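Local coordinates for probable transcriptional regulator (Pseudomonas aeruginosa, PDB 2FBI), which probably binds DNA as a dimeric transcriptional regulator of the MarR family, through a winged helix-turn-helix domain, at residues A[35-38]-A[39-42]; A[94-98]-A[99-103]. One frame throughout, in Å; residues are numbered along the deposited sequence.

Two helix starts in one MarR-type chain illustrate how a threonine can open a helix. Contact 1 (35-38 with 39-42) begins helix 36-48, and contact 2 (94-98 with 99-103) carries strand 91-96 into helix 98-122. Both are N-capped by a threonine, Thr35 and Thr97, yet in contact 1 a glutamine side chain answers the cap. Their centres lie about 13 Å apart, and they touch where Leu96 CD1 packs 3.8 Å from Ile42 O. Contact 1 sits near the middle of the chain and reaches the second subunit; contact 2 lies farther out, at the base of the wing hairpin. Helix 36-48, against which Leu96 packs, joins the two sites.

Contact 1: A[35-38]-A[39-42]; sequences TEQQ and WRVI
Glu36 lies alongside Arg40 at the start of helix 36-48, which a capping box opens in this MarR-type winged helix-turn-helix domain. The arginine chain, bent at chi3 (-61°), runs back toward the helix start and brings its guanidinium beside the glutamate. Gln37 CA sits over one face of that group, offset toward the rim; the Gln37 side chain has an alternate position, so its own contact with the guanidinium is doubtful. On the Glu36 side it is the aliphatic CG that meets Arg40 NH2, with carboxylate and guanidinium planes turned 79° apart. The opposite charges do not pair: Glu36 forms salt bridges to Arg18 and Arg26, whereas Arg40 donates through NE and NH1 to the carbonyls of Ala60 and Cys61. The two residues thus tie the helix start to different parts of the fold. Farther round, Val41 and Ile42 reach back over the carbonyls of the preceding turn, Val41 CG2 lying 3.3 Å from Gln37 O, while the ring of Trp39 leads off toward Met107 and Met111 of helix 98-122 and toward Arg7 of the second subunit. The capping box closes in both directions: Gln38 N donates to Thr35 OG1 at 3.1 Å, and the extended Gln38 side chain returns its OE1 to Thr35 N at 2.9 Å, in a nearly straight bond.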
ATOM      1  N   THR A  35       2.325 -11.622  10.056  1.00 36.30           N
ATOM      2  CA  THR A  35       1.819 -10.399   9.525  1.00 33.74           C
ATOM      3  C   THR A  35       2.359 -10.285   8.124  1.00 31.51           C
ATOM      4  O   THR A  35       3.401 -10.811   7.820  1.00 31.87           O
ATOM      5  CB  THR A  35       2.254  -9.157  10.391  1.00 34.74           C
ATOM      6  OG1 THR A  35       3.688  -8.964  10.323  1.00 31.64           O
ATOM      7  CG2 THR A  35       1.888  -9.372  11.866  1.00 34.21           C
ATOM      8  N   GLU A  36       1.634  -9.588   7.275  1.00 31.31           N
ATOM      9  CA  GLU A  36       2.085  -9.288   5.958  1.00 31.84           C
ATOM     10  C   GLU A  36       3.441  -8.493   5.885  1.00 30.94           C
ATOM     11  O   GLU A  36       4.208  -8.667   4.913  1.00 30.28           O
ATOM     12  CB  GLU A  36       0.955  -8.639   5.185  1.00 33.01           C
ATOM     13  CG  GLU A  36       0.475  -7.338   5.766  1.00 36.33           C
ATOM     14  CD  GLU A  36      -1.027  -7.183   5.561  1.00 41.88           C
ATOM     15  OE1 GLU A  36      -1.780  -8.042   6.100  1.00 43.19           O
ATOM     16  OE2 GLU A  36      -1.455  -6.252   4.831  1.00 44.39           O
ATOM     17  N   GLN A  37       3.721  -7.713   6.925  0.50 30.12           N
ATOM     18  CA  GLN A  37       4.868  -6.839   6.973  0.50 28.70           C
ATOM     19  C   GLN A  37       6.092  -7.707   7.256  0.50 28.61           C
ATOM     20  O   GLN A  37       7.164  -7.511   6.660  0.50 28.36           O
ATOM     21  CB  GLN A  37       4.650  -5.781   8.064  0.50 28.92           C
ATOM     22  CG  GLN A  37       3.427  -4.800   7.809  0.50 29.52           C
ATOM     23  CD  GLN A  37       1.997  -5.292   8.223  0.50 29.16           C
ATOM     24  OE1 GLN A  37       1.786  -6.187   9.062  0.50 27.95           O
ATOM     25  NE2 GLN A  37       1.012  -4.649   7.633  0.50 31.42           N
ATOM     26  N   GLN A  38       5.931  -8.666   8.167  1.00 27.31           N
ATOM     27  CA  GLN A  38       6.890  -9.736   8.346  1.00 27.54           C
ATOM     28  C   GLN A  38       7.159 -10.524   7.062  1.00 25.64           C
ATOM     29  O   GLN A  38       8.289 -10.790   6.762  1.00 25.62           O
ATOM     30  CB  GLN A  38       6.396 -10.728   9.419  1.00 27.56           C
ATOM     31  CG  GLN A  38       6.560 -10.196  10.853  1.00 29.53           C
ATOM     32  CD  GLN A  38       5.805 -11.065  11.842  1.00 36.67           C
ATOM     33  OE1 GLN A  38       4.897 -11.798  11.456  1.00 39.80           O
ATOM     34  NE2 GLN A  38       6.203 -11.025  13.103  1.00 37.97           N
ATOM     35  N   TRP A  39       6.091 -10.928   6.368  1.00 26.15           N
ATOM     36  CA  TRP A  39       6.158 -11.767   5.185  1.00 25.81           C
ATOM     37  C   TRP A  39       6.891 -10.984   4.031  1.00 26.00           C
ATOM     38  O   TRP A  39       7.678 -11.577   3.301  1.00 23.30           O
ATOM     39  CB  TRP A  39       4.757 -12.202   4.737  1.00 26.71           C
ATOM     40  CG  TRP A  39       4.810 -13.150   3.508  1.00 28.99           C
ATOM     41  CD1 TRP A  39       4.289 -12.932   2.253  1.00 29.89           C
ATOM     42  CD2 TRP A  39       5.523 -14.406   3.435  1.00 29.24           C
ATOM     43  NE1 TRP A  39       4.610 -14.008   1.420  1.00 30.49           N
ATOM     44  CE2 TRP A  39       5.364 -14.912   2.121  1.00 30.33           C
ATOM     45  CE3 TRP A  39       6.273 -15.149   4.367  1.00 30.42           C
ATOM     46  CZ2 TRP A  39       5.900 -16.156   1.717  1.00 30.42           C
ATOM     47  CZ3 TRP A  39       6.840 -16.367   3.965  1.00 32.28           C
ATOM     48  CH2 TRP A  39       6.663 -16.850   2.638  1.00 31.77           C
ATOM     49  N   ARG A  40       6.604  -9.665   3.881  1.00 26.10           N
ATOM     50  CA  ARG A  40       7.360  -8.808   2.917  1.00 26.21           C
ATOM     51  C   ARG A  40       8.834  -8.813   3.146  1.00 25.05           C
ATOM     52  O   ARG A  40       9.621  -8.880   2.207  1.00 27.17           O
ATOM     53  CB  ARG A  40       6.880  -7.332   2.871  1.00 25.80           C
ATOM     54  CG  ARG A  40       5.445  -7.255   2.402  1.00 24.51           C
ATOM     55  CD  ARG A  40       4.973  -5.907   1.811  1.00 28.02           C
ATOM     56  NE  ARG A  40       5.051  -4.799   2.749  1.00 30.31           N
ATOM     57  CZ  ARG A  40       4.131  -4.467   3.651  1.00 36.71           C
ATOM     58  NH1 ARG A  40       4.357  -3.391   4.403  1.00 36.75           N
ATOM     59  NH2 ARG A  40       3.013  -5.197   3.846  1.00 32.84           N
ATOM     60  N   VAL A  41       9.207  -8.631   4.388  1.00 24.11           N
ATOM     61  CA  VAL A  41      10.566  -8.693   4.797  1.00 24.22           C
ATOM     62  C   VAL A  41      11.193 -10.084   4.492  1.00 24.28           C
ATOM     63  O   VAL A  41      12.248 -10.207   3.843  1.00 24.38           O
ATOM     64  CB  VAL A  41      10.661  -8.323   6.303  1.00 23.96           C
ATOM     65  CG1 VAL A  41      12.016  -8.604   6.815  1.00 21.84           C
ATOM     66  CG2 VAL A  41      10.401  -6.812   6.488  1.00 26.16           C
ATOM     67  N   ILE A  42      10.516 -11.135   4.915  1.00 22.87           N
ATOM     68  CA  ILE A  42      10.989 -12.498   4.612  1.00 23.89           C
ATOM     69  C   ILE A  42      11.142 -12.703   3.096  1.00 23.72           C
ATOM     70  O   ILE A  42      12.178 -13.180   2.634  1.00 22.43           O
ATOM     71  CB  ILE A  42       9.998 -13.555   5.218  1.00 23.81           C
ATOM     72  CG1 ILE A  42      10.095 -13.522   6.737  1.00 21.74           C
ATOM     73  CG2 ILE A  42      10.320 -14.957   4.657  1.00 22.19           C
ATOM     74  CD1 ILE A  42       8.957 -14.232   7.480  1.00 24.35           C
TER

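Contact 2: A[94-98]-A[99-103]; sequences VNLTE and KGQQC
A threonine N-cap marks the junction where strand 91-96, the returning strand of the wing hairpin, gives way to helix 98-122. Thr97 OG1 accepts from Gly100 N at 3.0 Å; a chi1 of 55°, which places the hydroxyl between backbone N and carbonyl carbon, swings it toward the amides of the first turn. The same oxygen also bonds to Gly78 O, so it is held by two partners. Thr97 O then takes Gln101 N at 2.8 Å, starting the regular helical bonding. Gln101 folds back, bent at chi2 (-77°), and crosses Leu96 at about a right angle, its amide carbon CD 3.7 Å from Leu96 CD1. Its amide is fixed at both ends: OE1 accepts from Arg46, and NE2 donates to a water that in turn donates to Leu96 O at 2.7 Å. Asn95 ND2 reaches that carbonyl too, at 2.8 Å and from above its plane. Among the neighbouring elements, Leu96 packs against Ile42, Leu45 and Arg46 of helix 36-48, Val94 turns to helix 53-59 and strand 80-85, and Lys99 NZ bonds to Asp77 O in the turn between helix 64-76 and strand 80-85.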
ATOM      1  N   VAL A  94      20.911  -7.439   7.504  1.00 31.15           N
ATOM      2  CA  VAL A  94      19.920  -8.383   7.955  1.00 30.54           C
ATOM      3  C   VAL A  94      19.910  -9.594   6.988  1.00 30.16           C
ATOM      4  O   VAL A  94      20.005  -9.443   5.778  1.00 28.86           O
ATOM      5  CB  VAL A  94      18.484  -7.755   8.050  1.00 30.16           C
ATOM      6  CG1 VAL A  94      17.578  -8.682   8.754  1.00 26.11           C
ATOM      7  CG2 VAL A  94      18.465  -6.380   8.786  1.00 29.52           C
ATOM      8  N   ASN A  95      19.753 -10.784   7.550  1.00 30.89           N
ATOM      9  CA  ASN A  95      19.495 -11.972   6.711  1.00 31.29           C
ATOM     10  C   ASN A  95      18.562 -13.016   7.351  1.00 29.81           C
ATOM     11  O   ASN A  95      18.333 -13.039   8.571  1.00 30.34           O
ATOM     12  CB  ASN A  95      20.821 -12.586   6.200  1.00 30.09           C
ATOM     13  CG  ASN A  95      21.644 -13.191   7.302  1.00 33.07           C
ATOM     14  OD1 ASN A  95      22.503 -12.536   7.884  1.00 32.35           O
ATOM     15  ND2 ASN A  95      21.404 -14.477   7.590  1.00 34.57           N
ATOM     16  N   LEU A  96      17.968 -13.849   6.516  1.00 29.40           N
ATOM     17  CA  LEU A  96      17.154 -14.954   7.080  1.00 27.60           C
ATOM     18  C   LEU A  96      18.058 -15.955   7.788  1.00 26.38           C
ATOM     19  O   LEU A  96      19.189 -16.189   7.372  1.00 25.96           O
ATOM     20  CB  LEU A  96      16.347 -15.637   5.987  1.00 26.26           C
ATOM     21  CG  LEU A  96      15.222 -14.798   5.419  1.00 24.56           C
ATOM     22  CD1 LEU A  96      14.803 -15.460   4.108  1.00 22.00           C
ATOM     23  CD2 LEU A  96      14.068 -14.666   6.434  1.00 24.77           C
ATOM     24  N   THR A  97      17.586 -16.501   8.895  1.00 27.40           N
ATOM     25  CA  THR A  97      18.291 -17.627   9.530  1.00 26.91           C
ATOM     26  C   THR A  97      17.862 -18.945   8.810  1.00 28.38           C
ATOM     27  O   THR A  97      16.925 -18.930   7.983  1.00 28.03           O
ATOM     28  CB  THR A  97      17.865 -17.773  10.967  1.00 26.12           C
ATOM     29  OG1 THR A  97      16.459 -17.898  10.976  1.00 26.06           O
ATOM     30  CG2 THR A  97      18.250 -16.453  11.853  1.00 27.93           C
ATOM     31  N   GLU A  98      18.495 -20.082   9.160  1.00 28.33           N
ATOM     32  CA  GLU A  98      18.065 -21.399   8.582  1.00 29.34           C
ATOM     33  C   GLU A  98      16.618 -21.620   8.942  1.00 28.89           C
ATOM     34  O   GLU A  98      15.825 -22.083   8.124  1.00 29.33           O
ATOM     35  CB  GLU A  98      18.934 -22.576   9.066  1.00 28.06           C
ATOM     36  CG  GLU A  98      20.411 -22.406   8.659  1.00 25.96           C
ATOM     37  CD  GLU A  98      21.350 -23.457   9.348  1.00 32.61           C
ATOM     38  OE1 GLU A  98      20.861 -24.543   9.717  1.00 35.90           O
ATOM     39  OE2 GLU A  98      22.579 -23.217   9.483  1.00 37.40           O
ATOM     40  N   LYS A  99      16.253 -21.237  10.148  1.00 28.05           N
ATOM     41  CA  LYS A  99      14.880 -21.354  10.520  1.00 30.34           C
ATOM     42  C   LYS A  99      13.927 -20.466   9.675  1.00 30.39           C
ATOM     43  O   LYS A  99      12.812 -20.884   9.276  1.00 30.51           O
ATOM     44  CB  LYS A  99      14.758 -21.093  12.028  1.00 30.51           C
ATOM     45  CG  LYS A  99      13.322 -21.170  12.515  1.00 33.26           C
ATOM     46  CD  LYS A  99      13.224 -20.647  13.960  1.00 39.38           C
ATOM     47  CE  LYS A  99      11.762 -20.447  14.367  1.00 39.78           C
ATOM     48  NZ  LYS A  99      11.695 -20.313  15.884  1.00 42.69           N
ATOM     49  N   GLY A 100      14.370 -19.240   9.362  1.00 30.74           N
ATOM     50  CA  GLY A 100      13.559 -18.353   8.515  1.00 28.06           C
ATOM     51  C   GLY A 100      13.456 -18.860   7.095  1.00 26.90           C
ATOM     52  O   GLY A 100      12.420 -18.763   6.493  1.00 25.54           O
ATOM     53  N   GLN A 101      14.543 -19.428   6.574  1.00 27.92           N
ATOM     54  CA  GLN A 101      14.521 -20.005   5.214  1.00 28.09           C
ATOM     55  C   GLN A 101      13.549 -21.182   5.109  1.00 28.20           C
ATOM     56  O   GLN A 101      12.835 -21.324   4.123  1.00 28.48           O
ATOM     57  CB  GLN A 101      15.924 -20.450   4.824  1.00 28.82           C
ATOM     58  CG  GLN A 101      16.950 -19.295   4.660  1.00 27.17           C
ATOM     59  CD  GLN A 101      16.774 -18.543   3.345  1.00 23.94           C
ATOM     60  OE1 GLN A 101      15.800 -18.752   2.643  1.00 26.42           O
ATOM     61  NE2 GLN A 101      17.706 -17.668   3.023  1.00 24.43           N
ATOM     62  N   GLN A 102      13.465 -21.980   6.174  1.00 28.68           N
ATOM     63  CA  GLN A 102      12.579 -23.166   6.184  1.00 28.69           C
ATOM     64  C   GLN A 102      11.143 -22.728   6.391  1.00 28.42           C
ATOM     65  O   GLN A 102      10.220 -23.329   5.873  1.00 29.07           O
ATOM     66  CB  GLN A 102      13.000 -24.159   7.287  1.00 27.99           C
ATOM     67  CG  GLN A 102      12.226 -25.510   7.243  1.00 29.28           C
ATOM     68  CD  GLN A 102      12.417 -26.286   5.936  1.00 27.39           C
ATOM     69  OE1 GLN A 102      13.447 -26.224   5.277  1.00 26.70           O
ATOM     70  NE2 GLN A 102      11.423 -27.055   5.591  1.00 29.49           N
ATOM     71  N   CYS A 103      10.959 -21.665   7.168  0.50 29.13           N
ATOM     72  CA  CYS A 103       9.698 -20.932   7.249  0.60 28.81           C
ATOM     73  C   CYS A 103       9.235 -20.493   5.858  0.60 28.63           C
ATOM     74  O   CYS A 103       8.126 -20.816   5.418  0.60 28.93           O
ATOM     75  CB  CYS A 103       9.911 -19.699   8.162  0.60 29.49           C
ATOM     76  SG  CYS A 103       8.449 -18.826   8.481  0.60 31.11           S
TER
HETATM   77  O   HOH W   1      19.949 -17.356   5.035  1.00 28.82           O